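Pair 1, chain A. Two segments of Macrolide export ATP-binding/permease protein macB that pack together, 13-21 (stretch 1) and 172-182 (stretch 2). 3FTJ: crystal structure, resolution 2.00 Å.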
# COMPACT_ATOMS: atom_id res chain seq x y z
N THR A 13 -1.03 15.38 -1.22
CA THR A 13 -0.62 16.52 -2.03
C THR A 13 -0.06 16.07 -3.38
O THR A 13 -0.68 16.30 -4.43
CB THR A 13 0.39 17.42 -1.29
OG1 THR A 13 1.40 16.61 -0.68
CG2 THR A 13 -0.32 18.22 -0.20
N ASN A 14 1.10 15.42 -3.37
CA ASN A 14 1.69 14.90 -4.60
C ASN A 14 1.48 13.40 -4.78
O ASN A 14 2.05 12.79 -5.69
CB ASN A 14 3.18 15.25 -4.67
CG ASN A 14 3.44 16.60 -5.32
OD1 ASN A 14 2.77 16.98 -6.29
ND2 ASN A 14 4.42 17.34 -4.80
N THR A 15 0.65 12.81 -3.93
CA THR A 15 0.30 11.40 -4.05
C THR A 15 -1.20 11.20 -4.18
O THR A 15 -1.99 11.95 -3.62
CB THR A 15 0.79 10.60 -2.83
OG1 THR A 15 0.06 11.02 -1.68
CG2 THR A 15 2.27 10.81 -2.61
N MET A 16 -1.59 10.18 -4.94
CA MET A 16 -2.99 9.81 -5.07
C MET A 16 -3.08 8.31 -4.91
O MET A 16 -2.21 7.59 -5.39
CB MET A 16 -3.53 10.20 -6.44
CG MET A 16 -3.42 11.67 -6.73
SD MET A 16 -4.03 12.06 -8.38
CE MET A 16 -3.72 13.83 -8.39
N THR A 17 -4.13 7.84 -4.25
CA THR A 17 -4.36 6.41 -4.07
C THR A 17 -5.63 6.01 -4.80
O THR A 17 -6.70 6.58 -4.57
CB THR A 17 -4.47 6.03 -2.58
OG1 THR A 17 -3.28 6.46 -1.89
CG2 THR A 17 -4.62 4.51 -2.41
N ILE A 18 -5.51 5.03 -5.68
CA ILE A 18 -6.64 4.52 -6.44
C ILE A 18 -7.19 3.26 -5.78
O ILE A 18 -6.44 2.32 -5.50
CB ILE A 18 -6.22 4.24 -7.88
CG1 ILE A 18 -5.48 5.45 -8.45
CG2 ILE A 18 -7.43 3.90 -8.73
CD1 ILE A 18 -4.38 5.10 -9.41
N PHE A 19 -8.50 3.24 -5.54
CA PHE A 19 -9.18 2.15 -4.85
C PHE A 19 -10.25 1.52 -5.72
O PHE A 19 -10.87 2.19 -6.54
CB PHE A 19 -9.88 2.67 -3.59
CG PHE A 19 -8.94 3.08 -2.49
CD1 PHE A 19 -8.44 2.15 -1.60
CD2 PHE A 19 -8.58 4.40 -2.34
CE1 PHE A 19 -7.59 2.52 -0.59
CE2 PHE A 19 -7.73 4.78 -1.32
CZ PHE A 19 -7.23 3.84 -0.45
N ASN A 20 -10.50 0.22 -5.53
CA ASN A 20 -11.63 -0.44 -6.16
C ASN A 20 -12.94 0.13 -5.65
O ASN A 20 -13.05 0.51 -4.49
CB ASN A 20 -11.60 -1.94 -5.88
CG ASN A 20 -10.35 -2.60 -6.41
OD1 ASN A 20 -9.57 -3.17 -5.66
ND2 ASN A 20 -10.15 -2.50 -7.71
N GLY A 21 -13.95 0.17 -6.52
CA GLY A 21 -15.29 0.54 -6.09
C GLY A 21 -15.64 1.99 -6.37
O GLY A 21 -15.00 2.65 -7.20
N ARG A 172 -4.58 -9.34 -9.11
CA ARG A 172 -5.48 -8.25 -8.74
C ARG A 172 -5.20 -7.72 -7.34
O ARG A 172 -4.77 -8.47 -6.47
CB ARG A 172 -6.93 -8.69 -8.88
CG ARG A 172 -7.37 -8.70 -10.32
CD ARG A 172 -8.52 -9.63 -10.57
NE ARG A 172 -8.70 -9.82 -12.01
CZ ARG A 172 -9.61 -9.18 -12.73
NH1 ARG A 172 -10.44 -8.31 -12.15
NH2 ARG A 172 -9.71 -9.41 -14.03
N ILE A 173 -5.45 -6.43 -7.14
CA ILE A 173 -5.02 -5.75 -5.92
C ILE A 173 -6.08 -4.81 -5.34
O ILE A 173 -7.07 -4.51 -5.99
CB ILE A 173 -3.73 -4.97 -6.17
CG1 ILE A 173 -3.94 -3.99 -7.34
CG2 ILE A 173 -2.57 -5.91 -6.44
CD1 ILE A 173 -2.70 -3.30 -7.79
N GLY A 174 -5.84 -4.35 -4.12
CA GLY A 174 -6.80 -3.54 -3.39
C GLY A 174 -6.71 -2.07 -3.73
O GLY A 174 -7.73 -1.37 -3.74
N SER A 175 -5.50 -1.60 -3.99
CA SER A 175 -5.27 -0.21 -4.39
C SER A 175 -3.90 0.02 -5.02
O SER A 175 -3.02 -0.85 -4.99
CB SER A 175 -5.45 0.72 -3.18
OG SER A 175 -4.44 0.51 -2.20
N ILE A 176 -3.72 1.20 -5.59
CA ILE A 176 -2.47 1.62 -6.20
C ILE A 176 -2.19 3.05 -5.77
O ILE A 176 -3.01 3.95 -6.01
CB ILE A 176 -2.57 1.62 -7.75
CG1 ILE A 176 -2.84 0.20 -8.27
CG2 ILE A 176 -1.31 2.19 -8.37
CD1 ILE A 176 -3.32 0.18 -9.72
N THR A 177 -1.06 3.29 -5.14
CA THR A 177 -0.69 4.66 -4.83
C THR A 177 0.35 5.15 -5.84
O THR A 177 1.35 4.48 -6.08
CB THR A 177 -0.15 4.81 -3.40
OG1 THR A 177 -1.14 4.35 -2.47
CG2 THR A 177 0.18 6.27 -3.11
N VAL A 178 0.08 6.31 -6.44
CA VAL A 178 0.98 6.90 -7.42
C VAL A 178 1.59 8.17 -6.84
O VAL A 178 0.93 8.92 -6.12
CB VAL A 178 0.27 7.24 -8.76
CG1 VAL A 178 -0.47 6.03 -9.32
CG2 VAL A 178 -0.67 8.40 -8.59
N LYS A 179 2.87 8.40 -7.14
CA LYS A 179 3.52 9.65 -6.79
C LYS A 179 3.55 10.48 -8.05
O LYS A 179 4.08 10.05 -9.07
CB LYS A 179 4.94 9.40 -6.29
CG LYS A 179 5.41 10.36 -5.20
CD LYS A 179 5.67 11.76 -5.73
CE LYS A 179 6.39 12.61 -4.68
NZ LYS A 179 6.73 13.98 -5.17
N ILE A 180 2.95 11.67 -7.97
CA ILE A 180 2.83 12.56 -9.11
C ILE A 180 4.13 13.34 -9.34
O ILE A 180 4.81 13.73 -8.38
CB ILE A 180 1.65 13.54 -8.89
CG1 ILE A 180 0.32 12.81 -9.12
CG2 ILE A 180 1.72 14.72 -9.82
CD1 ILE A 180 0.22 12.15 -10.47
N SER A 181 4.49 13.54 -10.60
CA SER A 181 5.64 14.37 -10.95
C SER A 181 5.55 15.71 -10.23
O SER A 181 4.48 16.32 -10.15
CB SER A 181 5.72 14.60 -12.47
OG SER A 181 5.94 13.39 -13.17
N ASP A 182 6.68 16.16 -9.69
CA ASP A 182 6.72 17.40 -8.94
C ASP A 182 6.22 18.60 -9.75
O ASP A 182 5.60 19.51 -9.21
CB ASP A 182 8.15 17.67 -8.43
CG ASP A 182 8.76 16.46 -7.74
OD1 ASP A 182 10.01 16.40 -7.63
OD2 ASP A 182 8.00 15.56 -7.29

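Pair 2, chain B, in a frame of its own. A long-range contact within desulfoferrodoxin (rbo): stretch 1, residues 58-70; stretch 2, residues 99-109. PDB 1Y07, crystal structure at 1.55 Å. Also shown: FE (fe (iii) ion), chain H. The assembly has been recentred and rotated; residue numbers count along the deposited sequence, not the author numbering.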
# COMPACT_ATOMS: atom_id res chain seq x y z
N GLY B 58 6.25 -5.10 -20.19
CA GLY B 58 5.52 -3.86 -20.41
C GLY B 58 5.20 -3.23 -19.12
O GLY B 58 6.06 -3.04 -18.33
N HIS B 59 3.92 -3.03 -18.91
CA HIS B 59 3.48 -2.26 -17.76
C HIS B 59 2.91 -3.26 -16.77
O HIS B 59 2.23 -2.83 -15.84
CB HIS B 59 2.49 -1.14 -18.23
CG HIS B 59 3.13 -0.10 -19.13
ND1 HIS B 59 2.40 0.69 -20.01
CD2 HIS B 59 4.43 0.21 -19.36
CE1 HIS B 59 3.23 1.47 -20.70
NE2 HIS B 59 4.47 1.21 -20.31
N GLU B 60 3.14 -4.57 -16.91
CA GLU B 60 2.77 -5.58 -15.93
C GLU B 60 4.00 -6.25 -15.32
O GLU B 60 5.03 -6.50 -15.97
CB GLU B 60 1.82 -6.63 -16.55
CG GLU B 60 0.44 -6.00 -16.76
CD GLU B 60 -0.73 -6.98 -16.99
OE1 GLU B 60 -0.53 -7.98 -17.74
OE2 GLU B 60 -1.89 -6.70 -16.49
N VAL B 61 3.85 -6.58 -14.04
CA VAL B 61 4.93 -7.15 -13.24
C VAL B 61 4.35 -8.36 -12.57
O VAL B 61 3.43 -8.23 -11.74
CB VAL B 61 5.38 -6.16 -12.14
CG1 VAL B 61 6.41 -6.82 -11.20
CG2 VAL B 61 5.93 -4.86 -12.73
N LYS B 62 4.83 -9.54 -12.91
CA LYS B 62 4.39 -10.78 -12.29
C LYS B 62 5.38 -11.10 -11.22
O LYS B 62 6.60 -11.03 -11.45
CB LYS B 62 4.35 -11.89 -13.32
CG LYS B 62 3.75 -13.23 -12.86
CD LYS B 62 4.03 -14.31 -13.90
CE LYS B 62 2.75 -14.83 -14.57
NZ LYS B 62 2.97 -16.24 -15.07
N VAL B 63 4.89 -11.43 -10.04
CA VAL B 63 5.75 -11.85 -8.95
C VAL B 63 5.49 -13.30 -8.58
O VAL B 63 4.38 -13.66 -8.28
CB VAL B 63 5.57 -11.00 -7.71
CG1 VAL B 63 6.49 -11.52 -6.62
CG2 VAL B 63 5.84 -9.49 -8.05
N LYS B 64 6.52 -14.14 -8.61
CA LYS B 64 6.38 -15.58 -8.33
C LYS B 64 7.19 -15.96 -7.08
O LYS B 64 8.32 -15.51 -6.95
CB LYS B 64 6.90 -16.45 -9.48
CG LYS B 64 6.56 -16.03 -10.92
CD LYS B 64 7.22 -17.02 -11.89
CE LYS B 64 6.52 -18.34 -11.86
NZ LYS B 64 5.04 -18.17 -11.81
N VAL B 65 6.60 -16.73 -6.16
CA VAL B 65 7.24 -17.02 -4.89
C VAL B 65 7.61 -18.47 -5.01
O VAL B 65 6.76 -19.36 -4.98
CB VAL B 65 6.38 -16.63 -3.66
CG1 VAL B 65 7.15 -16.87 -2.33
CG2 VAL B 65 6.04 -15.16 -3.77
N GLY B 66 8.93 -18.63 -5.15
CA GLY B 66 9.50 -19.59 -6.02
C GLY B 66 10.24 -19.19 -7.29
O GLY B 66 9.61 -18.92 -8.33
N SER B 67 11.57 -19.24 -7.22
CA SER B 67 12.34 -19.71 -8.39
C SER B 67 11.85 -21.15 -8.68
O SER B 67 11.81 -21.61 -9.84
CB SER B 67 13.83 -19.75 -8.09
OG SER B 67 14.04 -20.60 -6.98
N VAL B 68 11.51 -21.86 -7.61
CA VAL B 68 10.48 -22.90 -7.70
C VAL B 68 9.30 -22.64 -6.67
O VAL B 68 9.50 -22.04 -5.62
CB VAL B 68 11.08 -24.28 -7.56
CG1 VAL B 68 12.09 -24.59 -8.74
CG2 VAL B 68 11.74 -24.46 -6.19
N ALA B 69 8.10 -23.14 -6.96
CA ALA B 69 6.88 -22.79 -6.21
C ALA B 69 6.82 -23.16 -4.71
O ALA B 69 7.02 -24.31 -4.30
CB ALA B 69 5.63 -23.33 -6.93
N HIS B 70 6.45 -22.15 -3.91
CA HIS B 70 6.13 -22.29 -2.50
C HIS B 70 4.75 -22.92 -2.32
O HIS B 70 3.86 -22.68 -3.13
CB HIS B 70 6.10 -20.90 -1.85
CG HIS B 70 5.96 -20.92 -0.35
ND1 HIS B 70 4.77 -21.20 0.29
CD2 HIS B 70 6.87 -20.69 0.62
CE1 HIS B 70 4.95 -21.13 1.59
NE2 HIS B 70 6.21 -20.82 1.82
N ALA B 99 -2.17 -20.20 -7.12
CA ALA B 99 -0.73 -20.39 -7.22
C ALA B 99 -0.02 -19.33 -6.37
O ALA B 99 -0.60 -18.28 -6.04
CB ALA B 99 -0.33 -20.26 -8.64
N PRO B 100 1.25 -19.57 -6.07
CA PRO B 100 2.04 -18.59 -5.31
C PRO B 100 2.56 -17.53 -6.25
O PRO B 100 3.75 -17.41 -6.42
CB PRO B 100 3.18 -19.45 -4.74
CG PRO B 100 3.39 -20.49 -5.79
CD PRO B 100 2.03 -20.78 -6.38
N GLU B 101 1.66 -16.82 -6.94
CA GLU B 101 2.04 -15.75 -7.85
C GLU B 101 0.93 -14.73 -7.96
O GLU B 101 -0.24 -15.04 -7.77
CB GLU B 101 2.32 -16.31 -9.25
CG GLU B 101 1.13 -16.94 -9.87
CD GLU B 101 1.28 -17.13 -11.37
OE1 GLU B 101 2.08 -17.96 -11.77
OE2 GLU B 101 0.58 -16.43 -12.15
N VAL B 102 1.29 -13.52 -8.31
CA VAL B 102 0.32 -12.44 -8.54
C VAL B 102 0.93 -11.41 -9.48
O VAL B 102 2.13 -11.30 -9.57
CB VAL B 102 -0.11 -11.81 -7.19
CG1 VAL B 102 0.99 -10.92 -6.64
CG2 VAL B 102 -1.50 -11.15 -7.30
N THR B 103 0.10 -10.68 -10.20
CA THR B 103 0.57 -9.71 -11.12
C THR B 103 0.05 -8.32 -10.71
O THR B 103 -1.07 -8.18 -10.20
CB THR B 103 0.03 -10.02 -12.47
OG1 THR B 103 0.52 -11.34 -12.84
CG2 THR B 103 0.58 -9.03 -13.57
N PHE B 104 0.88 -7.33 -10.92
CA PHE B 104 0.56 -5.95 -10.67
C PHE B 104 0.66 -5.23 -12.00
O PHE B 104 1.45 -5.63 -12.85
CB PHE B 104 1.60 -5.37 -9.76
CG PHE B 104 1.64 -6.04 -8.40
CD1 PHE B 104 2.49 -7.11 -8.17
CD2 PHE B 104 0.86 -5.59 -7.38
CE1 PHE B 104 2.55 -7.75 -6.92
CE2 PHE B 104 0.94 -6.22 -6.11
CZ PHE B 104 1.76 -7.30 -5.91
N ALA B 105 -0.09 -4.14 -12.17
CA ALA B 105 0.03 -3.25 -13.31
C ALA B 105 0.60 -1.89 -12.94
O ALA B 105 0.28 -1.36 -11.83
CB ALA B 105 -1.35 -3.09 -13.93
N LEU B 106 1.43 -1.32 -13.83
CA LEU B 106 2.10 -0.05 -13.66
C LEU B 106 1.64 0.91 -14.73
O LEU B 106 1.29 0.50 -15.84
CB LEU B 106 3.65 -0.26 -13.68
CG LEU B 106 4.31 -0.68 -12.33
CD1 LEU B 106 3.75 -2.01 -11.76
CD2 LEU B 106 5.85 -0.72 -12.45
N THR B 107 1.64 2.19 -14.43
CA THR B 107 1.49 3.22 -15.41
C THR B 107 2.81 3.35 -16.21
O THR B 107 3.88 2.89 -15.80
CB THR B 107 1.09 4.53 -14.83
OG1 THR B 107 1.96 4.87 -13.73
CG2 THR B 107 -0.31 4.42 -14.18
N ALA B 108 2.71 3.94 -17.38
CA ALA B 108 3.86 4.03 -18.28
C ALA B 108 5.06 4.78 -17.70
O ALA B 108 6.19 4.51 -18.08
CB ALA B 108 3.45 4.66 -19.61
N ASP B 109 4.79 5.63 -16.71
CA ASP B 109 5.82 6.47 -16.12
C ASP B 109 6.45 5.80 -14.92
O ASP B 109 7.39 6.36 -14.33
CB ASP B 109 5.23 7.79 -15.70
CG ASP B 109 4.10 7.62 -14.68
OD1 ASP B 109 3.05 7.08 -15.04
OD2 ASP B 109 4.18 7.97 -13.52
FE FE H . 6.86 -20.72 4.10
O HOH W 1 4.64 -19.41 -8.86

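Both pairs are two-stranded antiparallel ladders, and their central backbones superpose with an RMSD of 0.5 Å. The strands run at 164° in pair 1 and 160° in pair 2, with axes 4.5 and 4.6 Å apart at closest approach. The register is the same: Met16(A)–Val178(A) and Ile18(A)–Ile176(A) match Val61(B)–Phe104(B) and Val63(B)–Val102(B) as hydrogen-bonded pairs. Ile18(A) N lies 2.7 Å from Ile176(A) O, and Val63(B) N lies 2.8 Å from Val102(B) O. The ladder opens alike as well, for Ile180(A) N donates to Asn14(A) O at 2.7 Å and Leu106(B) N to His59(B) O at 2.6 Å. Because these bonds depend on the main chain alone, they leave the side chains free to differ.

One face of each sheet is apolar. In pair 1 the flexible Met16(A) reaches along it, its CE 4.2 Å from Ile180(A) CG1, while Ile18(A) CD1 approaches Val178(A) CG1 at 4.0 Å. In pair 2 the matching residues are two shorter valines; the ring of Phe104(B) takes the place of Val178(A), while Leu106(B), like its counterpart Ile180(A), is a branched aliphatic residue. Val61(B) CG2 is 3.7 Å from Leu106(B) CD1, and Val63(B) CG2 is 3.9 Å from Phe104(B) CE1, at the edge of the aromatic ring. The beta-branched valines and isoleucines and the aromatic Phe104(B) suit an extended backbone, and their hydrocarbon side chains can be covered without needing hydrogen-bond partners; most of this face is buried.

The other face is more polar. At its centre, Thr17(A) and Thr177(A) are short enough to meet directly, and their OG1 atoms hydrogen-bond at 3.1 Å. Thr103(B) matches Thr177(A) closely, but opposite it stands Lys62(B), whose aliphatic CG packs 3.7 Å from Thr103(B) OG1. Further along, Phe19(A) CD1 rests 3.7 Å from Ser175(A) CB, a small side chain that leaves room for a ring. The matching Lys64(B) and Glu101(B) instead pair charges: Lys64(B) NZ lies 3.0 Å from Glu101(B) OE1, and a longer salt bridge joins Lys62(B) NZ to Glu101(B) OE2 at 3.8 Å.

The ends also diverge. Asn14(A) CB lies 3.8 Å from Lys179(A) NZ, and that ammonium forms a salt bridge within its own stretch, NZ to Asp182(A) OD2 at 2.9 Å. The matching His59(B) offers a flat ring, over which Ala108(B) CA sits 3.7 Å from the centroid of the His59(B) ring. At the other end, Gly174(A) matches Pro100(B), whose CG packs 3.8 Å from Ala69(B) CB while its carbonyl O accepts from Val65(B) N at 2.9 Å; proline needs no amide proton for either role.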